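Local coordinates for protein TetR family transcriptional regulator (Clostridium perfringens, PDB 6AZH) that probably binds DNA as a dimeric TetR-family regulator, through an N-terminal helix-turn-helix domain, to control transcription, putatively of fatty acid metabolism genes, at residues E63-K68 and F91-E96; E67-I72 and K84-M89; E124-I129 and L150-F155. One frame throughout, in Å; residues are numbered along the deposited sequence.

Contact 1 of 3, residues E63-K68 and F91-E96; sequences EIWHEK and FELLYE
Leu93 lies against one face of the Trp65 indole, and the two residues together contribute most of the 233 Å² buried between 63-68 and 91-96. The helices run nearly antiparallel, at 164°, with segment axes 11.4 Å apart at closest approach, so long side chains must bridge the gap. Trp65 holds its CG beside its own backbone N and anti to the carbonyl carbon, which sends the ring across toward the other helix. Leu93 slides past it in the opposite direction. Its CG sits 3.8 Å from Trp65 CE2, and its CD2 reaches 3.5 Å from Trp65 CD2. That methyl lies 3.6 Å from the centroid of the Trp65 five-membered ring and only 16° off the ring normal, a well-centred CH-pi contact. Leu93 chi1, at -148°, departs from the staggered positions, consistent with a branch turned to fit the indole face. At the far end of the ring, Trp65 CH2 approaches Leu94 N obliquely at 3.8 Å.

Packing slackens away from the indole: Ile64 CG2 is 4.2 Å from the same Leu93 CD2, and Lys68 CE comes to 4.3 Å from Leu93 CD1, so the lysine contributes its aliphatic chain; both residues are partly exposed. Trp65 and Leu94, by contrast, are buried and also touch helix 147-165, at Leu158 and Ser162 respectively. In TetR-family proteins the counterpart of helix 50-74 runs from the DNA-binding head into the C-terminal domain, and here it packs on helix 79-96 of that domain. With no hydrogen bond crossing between the segments, their cohesion rests on dispersion and the CH-pi contact, and so depends on the fit of a leucine methyl over the indole face and not on polar pairing.

Contact 2 of 3, residues E67-I72 and K84-M89; sequences EKLTDI and KKLFKM
An antiparallel helical hairpin is formed by helix 50-74 and helix 79-96, and the segments 67-72 and 84-89 pack together toward its connected end. The segment axes are inclined at 162° and approach to 10.3 Å. Ile72 reaches across with CD1: CG1 is anti to the carbonyl carbon and the chain is extended beyond it, so the terminal methyl lands on the backbone of the facing helix. Ile72 CD1 lies 3.6 Å from Lys85 O and 3.7 Å from Leu86 CA. The same methyl is 3.9 Å from Met89 CB, so it is seated among three residues spread over little more than one helical turn.

Met89, a selenomethionine, reaches the opposite way. Its CG is anti to the backbone N, and the chain then bends twice, at chi2 (-82°) and chi3 (-81°), which brings CE against the facing helix. Met89 CE thereby sits 3.7 Å from Leu69 N, while the Met89 and Lys68 side chains cross obliquely, with Met89 CG 3.7 Å from Lys68 CB. Ile72 and Met89 thus interlock from opposite helices, forming an apolar seam along the hairpin. The connecting residues take part through a charge: Lys85 directs its ammonium group away from 67-72 into a salt bridge with Asp77, which lies between the two helices.

On the inner side of the seam, Leu69 and Leu86 lie side by side and point the same way, with Leu69 CD1 3.7 Å from Leu86 CD1. Each has CG anti to its backbone N, and both side chains touch helix 113-138. There Tyr125 covers Leu69, Leu86 and Met89, and Ile132 packs on Ile72.

Contact 3 of 3, residues E124-I129 and L150-F155; sequences EYIEGI and LAHSLF
Aliphatic packing joins the two helices where they cross at 111°, with segment axes 8.9 Å apart. Ala151 CB fits between two isoleucines one turn apart, 3.8 Å from Ile126 CG2 and 3.7 Å from Ile129 CG2. The small alanine permits this approach, and Ile129 CG2 also reaches Leu154 CD1 at 3.8 Å.

Contacts with rings flank this seam. Ile126 crosses His152 at about a right angle and lays CD1 over one imidazole face, 4.0 Å from the centroid of the His152 ring and 24° off its normal, a CH-pi contact displaced toward the rim. Its CG1 meets Phe155 CB at 3.9 Å. Tyr125 CE2 comes to the edge of the Phe155 ring, 3.9 Å from Phe155 CD1.

Both segments belong to the C-terminal domain of the TetR fold, and helix 147-165 also faces the second subunit, as its counterpart does in the dimer interface of TetR relatives. The His152 ring meets that of Tyr164 of the second subunit, and Phe155 packs on Leu163 of the second subunit.

Two polar atoms find partners outside the pair: Tyr125 OH bonds to Gln90 OE1, and His152 ND1 to Ser148 O. The latter bond puts a proton on ND1, whereas His152 NE2 is buried without a modelled partner, which would probably disfavour a second proton there.

Contacts 1 and 2 are successive sections of one helix pair, their centres 8 Å apart and Lys68 common to both; the segment axes lie somewhat closer in contact 2. Contact 3, centred about 14 Å from contact 1 and 12 Å from contact 2, is joined to both by Tyr125. Its CE1 lies 3.5 Å from Trp65 O of contact 1, while its OH is 3.5 Å from Met89 CE of contact 2. Packing thus continues from helices 50-74 and 79-96 through helix 113-138 to helix 147-165 and the second subunit. TetR relatives commonly bind effectors within this domain, but no ligand site is established here.

Contact 1 of 3, residues E63-K68 and F91-E96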
# COMPACT_ATOMS: atom_id res chain seq x y z
N GLU A 63 12.23 7.49 12.76
CA GLU A 63 12.35 8.14 14.07
C GLU A 63 11.29 9.22 14.25
O GLU A 63 10.64 9.30 15.30
CB GLU A 63 13.75 8.73 14.24
CG GLU A 63 14.82 7.67 14.39
CD GLU A 63 16.22 8.24 14.51
OE1 GLU A 63 16.37 9.48 14.46
OE2 GLU A 63 17.18 7.44 14.64
N ILE A 64 11.11 10.08 13.24
CA ILE A 64 10.15 11.17 13.38
C ILE A 64 8.73 10.62 13.45
O ILE A 64 7.87 11.22 14.09
CB ILE A 64 10.33 12.20 12.23
CG1 ILE A 64 9.47 13.46 12.45
CG2 ILE A 64 10.02 11.59 10.88
CD1 ILE A 64 9.87 14.30 13.63
N TRP A 65 8.46 9.47 12.81
CA TRP A 65 7.13 8.87 12.91
C TRP A 65 6.83 8.43 14.34
O TRP A 65 5.78 8.77 14.89
CB TRP A 65 7.02 7.69 11.93
CG TRP A 65 7.04 8.14 10.48
CD1 TRP A 65 8.14 8.47 9.74
CD2 TRP A 65 5.91 8.33 9.62
NE1 TRP A 65 7.77 8.85 8.48
CE2 TRP A 65 6.40 8.78 8.38
CE3 TRP A 65 4.52 8.19 9.79
CZ2 TRP A 65 5.55 9.06 7.30
CZ3 TRP A 65 3.68 8.46 8.72
CH2 TRP A 65 4.20 8.90 7.49
N HIS A 66 7.76 7.70 14.96
CA HIS A 66 7.61 7.31 16.36
C HIS A 66 7.53 8.52 17.27
O HIS A 66 6.72 8.55 18.20
CB HIS A 66 8.77 6.42 16.80
CG HIS A 66 8.74 5.05 16.23
ND1 HIS A 66 7.73 4.16 16.51
CD2 HIS A 66 9.60 4.40 15.41
CE1 HIS A 66 7.96 3.02 15.87
NE2 HIS A 66 9.09 3.15 15.20
N GLU A 67 8.36 9.53 17.01
CA GLU A 67 8.38 10.71 17.86
C GLU A 67 7.03 11.43 17.84
O GLU A 67 6.47 11.76 18.90
CB GLU A 67 9.49 11.66 17.41
CG GLU A 67 9.52 12.99 18.15
CD GLU A 67 10.57 13.94 17.59
OE1 GLU A 67 10.36 15.17 17.66
OE2 GLU A 67 11.60 13.44 17.06
N LYS A 68 6.51 11.68 16.64
CA LYS A 68 5.25 12.41 16.52
C LYS A 68 4.07 11.60 17.02
O LYS A 68 3.14 12.17 17.60
CB LYS A 68 5.03 12.85 15.08
CG LYS A 68 6.00 13.93 14.63
CD LYS A 68 5.38 14.83 13.58
CE LYS A 68 6.39 15.85 13.06
NZ LYS A 68 6.54 17.01 13.98
N PHE A 91 -0.76 12.37 7.49
CA PHE A 91 -0.84 12.84 6.11
C PHE A 91 0.12 13.99 5.87
O PHE A 91 0.73 14.07 4.79
CB PHE A 91 -2.27 13.24 5.77
CG PHE A 91 -3.19 12.07 5.54
CD1 PHE A 91 -2.91 11.14 4.55
CD2 PHE A 91 -4.33 11.90 6.31
CE1 PHE A 91 -3.74 10.07 4.32
CE2 PHE A 91 -5.17 10.83 6.10
CZ PHE A 91 -4.88 9.91 5.10
N GLU A 92 0.32 14.86 6.87
CA GLU A 92 1.33 15.90 6.73
C GLU A 92 2.72 15.28 6.63
O GLU A 92 3.51 15.66 5.75
CB GLU A 92 1.25 16.90 7.90
CG GLU A 92 0.07 17.85 7.77
CD GLU A 92 -0.12 18.76 8.97
OE1 GLU A 92 0.67 18.65 9.93
OE2 GLU A 92 -1.07 19.57 8.96
N LEU A 93 3.01 14.29 7.47
CA LEU A 93 4.31 13.63 7.42
C LEU A 93 4.51 12.90 6.10
O LEU A 93 5.58 12.97 5.49
CB LEU A 93 4.47 12.65 8.59
CG LEU A 93 5.87 12.46 9.15
CD1 LEU A 93 6.57 13.81 9.33
CD2 LEU A 93 5.84 11.68 10.47
N LEU A 94 3.47 12.19 5.64
CA LEU A 94 3.52 11.54 4.34
C LEU A 94 3.81 12.54 3.23
O LEU A 94 4.67 12.31 2.38
CB LEU A 94 2.20 10.82 4.06
CG LEU A 94 2.02 10.29 2.66
CD1 LEU A 94 3.08 9.25 2.40
CD2 LEU A 94 0.62 9.68 2.53
N TYR A 95 3.10 13.67 3.23
CA TYR A 95 3.26 14.65 2.16
C TYR A 95 4.65 15.27 2.19
O TYR A 95 5.20 15.62 1.13
CB TYR A 95 2.20 15.74 2.29
CG TYR A 95 2.07 16.57 1.03
CD1 TYR A 95 1.78 15.96 -0.19
CD2 TYR A 95 2.27 17.95 1.05
CE1 TYR A 95 1.67 16.70 -1.34
CE2 TYR A 95 2.16 18.70 -0.11
CZ TYR A 95 1.86 18.07 -1.30
OH TYR A 95 1.75 18.79 -2.47
N GLU A 96 5.24 15.41 3.37
CA GLU A 96 6.58 15.99 3.48
C GLU A 96 7.69 14.99 3.19
O GLU A 96 8.85 15.40 3.11
CB GLU A 96 6.77 16.56 4.89
CG GLU A 96 6.02 17.86 5.12
CD GLU A 96 6.39 18.92 4.09
OE1 GLU A 96 5.47 19.48 3.46
OE2 GLU A 96 7.61 19.18 3.92

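Contact 2 of 3, residues E67-I72 and K84-M89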
# COMPACT_ATOMS: atom_id res chain seq x y z
N GLU A 67 8.36 9.53 17.01
CA GLU A 67 8.38 10.71 17.86
C GLU A 67 7.03 11.43 17.84
O GLU A 67 6.47 11.76 18.90
CB GLU A 67 9.49 11.66 17.41
CG GLU A 67 9.52 12.99 18.15
CD GLU A 67 10.57 13.94 17.59
OE1 GLU A 67 10.36 15.17 17.66
OE2 GLU A 67 11.60 13.44 17.06
N LYS A 68 6.51 11.68 16.64
CA LYS A 68 5.25 12.41 16.52
C LYS A 68 4.07 11.60 17.02
O LYS A 68 3.14 12.17 17.60
CB LYS A 68 5.03 12.85 15.08
CG LYS A 68 6.00 13.93 14.63
CD LYS A 68 5.38 14.83 13.58
CE LYS A 68 6.39 15.85 13.06
NZ LYS A 68 6.54 17.01 13.98
N LEU A 69 4.09 10.27 16.83
CA LEU A 69 3.01 9.45 17.38
C LEU A 69 3.08 9.42 18.90
O LEU A 69 2.05 9.55 19.57
CB LEU A 69 3.08 8.04 16.81
CG LEU A 69 2.00 7.06 17.29
CD1 LEU A 69 0.61 7.59 16.95
CD2 LEU A 69 2.22 5.68 16.67
N THR A 70 4.29 9.26 19.45
CA THR A 70 4.44 9.28 20.91
C THR A 70 3.97 10.61 21.50
O THR A 70 3.36 10.62 22.57
CB THR A 70 5.91 9.01 21.28
OG1 THR A 70 6.22 7.64 20.97
CG2 THR A 70 6.13 9.22 22.78
N ASP A 71 4.23 11.72 20.81
CA ASP A 71 3.74 13.01 21.30
C ASP A 71 2.21 13.04 21.37
O ASP A 71 1.64 13.58 22.32
CB ASP A 71 4.22 14.15 20.39
CG ASP A 71 5.69 14.46 20.56
OD1 ASP A 71 6.29 14.02 21.56
OD2 ASP A 71 6.25 15.15 19.68
N ILE A 72 1.55 12.49 20.35
CA ILE A 72 0.08 12.42 20.36
C ILE A 72 -0.40 11.53 21.50
O ILE A 72 -1.33 11.89 22.25
CB ILE A 72 -0.44 11.93 19.00
CG1 ILE A 72 -0.30 13.06 17.97
CG2 ILE A 72 -1.90 11.45 19.13
CD1 ILE A 72 -0.67 12.64 16.58
N LYS A 84 -8.15 12.18 15.65
CA LYS A 84 -8.20 13.28 14.69
C LYS A 84 -6.81 13.88 14.47
O LYS A 84 -6.43 14.17 13.33
CB LYS A 84 -9.20 14.33 15.15
CG LYS A 84 -10.65 13.83 15.06
CD LYS A 84 -11.55 14.73 15.92
CE LYS A 84 -13.00 14.29 15.94
NZ LYS A 84 -13.77 15.35 16.66
N LYS A 85 -6.03 14.04 15.54
CA LYS A 85 -4.68 14.58 15.41
C LYS A 85 -3.75 13.58 14.73
O LYS A 85 -2.80 13.99 14.05
CB LYS A 85 -4.14 15.01 16.77
CG LYS A 85 -4.79 16.32 17.30
CD LYS A 85 -4.43 16.67 18.75
CE LYS A 85 -4.87 18.10 19.06
NZ LYS A 85 -4.61 18.48 20.48
N LEU A 86 -4.00 12.28 14.91
CA LEU A 86 -3.20 11.26 14.24
C LEU A 86 -3.34 11.36 12.72
O LEU A 86 -2.34 11.33 11.99
CB LEU A 86 -3.63 9.87 14.74
CG LEU A 86 -3.12 8.69 13.89
CD1 LEU A 86 -1.65 8.53 14.13
CD2 LEU A 86 -3.86 7.40 14.26
N PHE A 87 -4.58 11.50 12.22
CA PHE A 87 -4.79 11.56 10.78
C PHE A 87 -4.09 12.77 10.19
O PHE A 87 -3.43 12.67 9.15
CB PHE A 87 -6.28 11.59 10.45
CG PHE A 87 -7.05 10.45 11.01
CD1 PHE A 87 -6.47 9.21 11.18
CD2 PHE A 87 -8.38 10.63 11.40
CE1 PHE A 87 -7.18 8.16 11.72
CE2 PHE A 87 -9.10 9.57 11.93
CZ PHE A 87 -8.51 8.34 12.09
N LYS A 88 -4.19 13.91 10.87
CA LYS A 88 -3.54 15.12 10.39
C LYS A 88 -2.03 14.97 10.37
O LYS A 88 -1.38 15.27 9.37
CB LYS A 88 -3.95 16.31 11.26
CG LYS A 88 -3.21 17.58 10.96
CD LYS A 88 -3.61 18.66 11.96
CE LYS A 88 -3.41 20.05 11.39
NZ LYS A 88 -2.00 20.29 11.00
N MSE A 89 -1.46 14.48 11.48
CA MSE A 89 -0.01 14.28 11.58
C MSE A 89 0.51 13.33 10.48
O MSE A 89 1.53 13.63 9.85
CB MSE A 89 0.34 13.73 12.98
CG MSE A 89 1.83 13.44 13.23
SE MSE A 89 2.42 11.69 12.51
CE MSE A 89 1.79 10.53 13.95

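Contact 3 of 3, residues E124-I129 and L150-F155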
# COMPACT_ATOMS: atom_id res chain seq x y z
N GLU A 124 5.82 -1.91 15.00
CA GLU A 124 6.06 -1.06 16.16
C GLU A 124 5.31 0.26 16.08
O GLU A 124 4.70 0.70 17.06
CB GLU A 124 7.56 -0.79 16.31
CG GLU A 124 8.36 -1.99 16.81
CD GLU A 124 9.87 -1.76 16.74
OE1 GLU A 124 10.29 -0.60 16.54
OE2 GLU A 124 10.63 -2.74 16.89
N TYR A 125 5.33 0.90 14.91
CA TYR A 125 4.56 2.13 14.74
C TYR A 125 3.06 1.86 14.88
O TYR A 125 2.35 2.60 15.58
CB TYR A 125 4.87 2.78 13.39
CG TYR A 125 4.04 4.01 13.11
CD1 TYR A 125 4.43 5.25 13.61
CD2 TYR A 125 2.87 3.95 12.37
CE1 TYR A 125 3.69 6.37 13.37
CE2 TYR A 125 2.12 5.07 12.13
CZ TYR A 125 2.54 6.28 12.63
OH TYR A 125 1.79 7.42 12.40
N ILE A 126 2.56 0.81 14.22
CA ILE A 126 1.12 0.53 14.24
C ILE A 126 0.64 0.20 15.65
O ILE A 126 -0.52 0.48 16.00
CB ILE A 126 0.80 -0.58 13.22
CG1 ILE A 126 1.03 -0.07 11.80
CG2 ILE A 126 -0.65 -1.09 13.36
CD1 ILE A 126 0.94 -1.13 10.74
N GLU A 127 1.51 -0.36 16.50
CA GLU A 127 1.11 -0.64 17.87
C GLU A 127 0.77 0.63 18.64
O GLU A 127 -0.06 0.59 19.56
CB GLU A 127 2.22 -1.41 18.60
CG GLU A 127 2.24 -2.88 18.25
CD GLU A 127 3.55 -3.55 18.61
OE1 GLU A 127 4.45 -2.88 19.16
OE2 GLU A 127 3.68 -4.76 18.33
N GLY A 128 1.39 1.76 18.30
CA GLY A 128 0.97 3.01 18.91
C GLY A 128 -0.45 3.38 18.55
O GLY A 128 -1.22 3.84 19.40
N ILE A 129 -0.83 3.18 17.28
CA ILE A 129 -2.22 3.39 16.86
C ILE A 129 -3.15 2.46 17.63
O ILE A 129 -4.22 2.88 18.09
CB ILE A 129 -2.37 3.18 15.34
CG1 ILE A 129 -1.53 4.20 14.55
CG2 ILE A 129 -3.86 3.26 14.91
CD1 ILE A 129 -1.41 3.88 13.04
N LEU A 150 -8.29 -2.78 12.65
CA LEU A 150 -8.57 -1.36 12.45
C LEU A 150 -7.28 -0.55 12.36
O LEU A 150 -7.12 0.28 11.46
CB LEU A 150 -9.46 -0.83 13.58
CG LEU A 150 -9.81 0.65 13.48
CD1 LEU A 150 -10.44 0.97 12.12
CD2 LEU A 150 -10.77 1.03 14.61
N ALA A 151 -6.34 -0.78 13.29
CA ALA A 151 -5.10 -0.01 13.28
C ALA A 151 -4.36 -0.18 11.96
O ALA A 151 -3.78 0.78 11.44
CB ALA A 151 -4.20 -0.42 14.44
N HIS A 152 -4.38 -1.39 11.39
CA HIS A 152 -3.73 -1.56 10.10
C HIS A 152 -4.48 -0.82 9.00
O HIS A 152 -3.86 -0.32 8.05
CB HIS A 152 -3.59 -3.04 9.75
CG HIS A 152 -2.42 -3.69 10.40
ND1 HIS A 152 -2.40 -4.01 11.74
CD2 HIS A 152 -1.21 -4.04 9.91
CE1 HIS A 152 -1.24 -4.56 12.04
NE2 HIS A 152 -0.50 -4.59 10.95
N SER A 153 -5.81 -0.74 9.11
CA SER A 153 -6.59 0.05 8.16
C SER A 153 -6.26 1.53 8.27
O SER A 153 -6.25 2.24 7.26
CB SER A 153 -8.09 -0.17 8.40
OG SER A 153 -8.48 -1.44 7.91
N LEU A 154 -6.01 2.02 9.49
CA LEU A 154 -5.68 3.43 9.66
C LEU A 154 -4.30 3.73 9.10
O LEU A 154 -4.10 4.77 8.45
CB LEU A 154 -5.74 3.83 11.13
CG LEU A 154 -7.08 3.64 11.82
CD1 LEU A 154 -7.05 4.38 13.15
CD2 LEU A 154 -8.19 4.13 10.92
N PHE A 155 -3.33 2.83 9.31
CA PHE A 155 -2.05 2.99 8.64
C PHE A 155 -2.21 2.85 7.13
O PHE A 155 -1.61 3.62 6.36
CB PHE A 155 -1.05 1.96 9.16
CG PHE A 155 0.31 2.09 8.52
CD1 PHE A 155 1.18 3.08 8.94
CD2 PHE A 155 0.68 1.25 7.48
CE1 PHE A 155 2.42 3.22 8.33
CE2 PHE A 155 1.91 1.39 6.87
CZ PHE A 155 2.78 2.37 7.30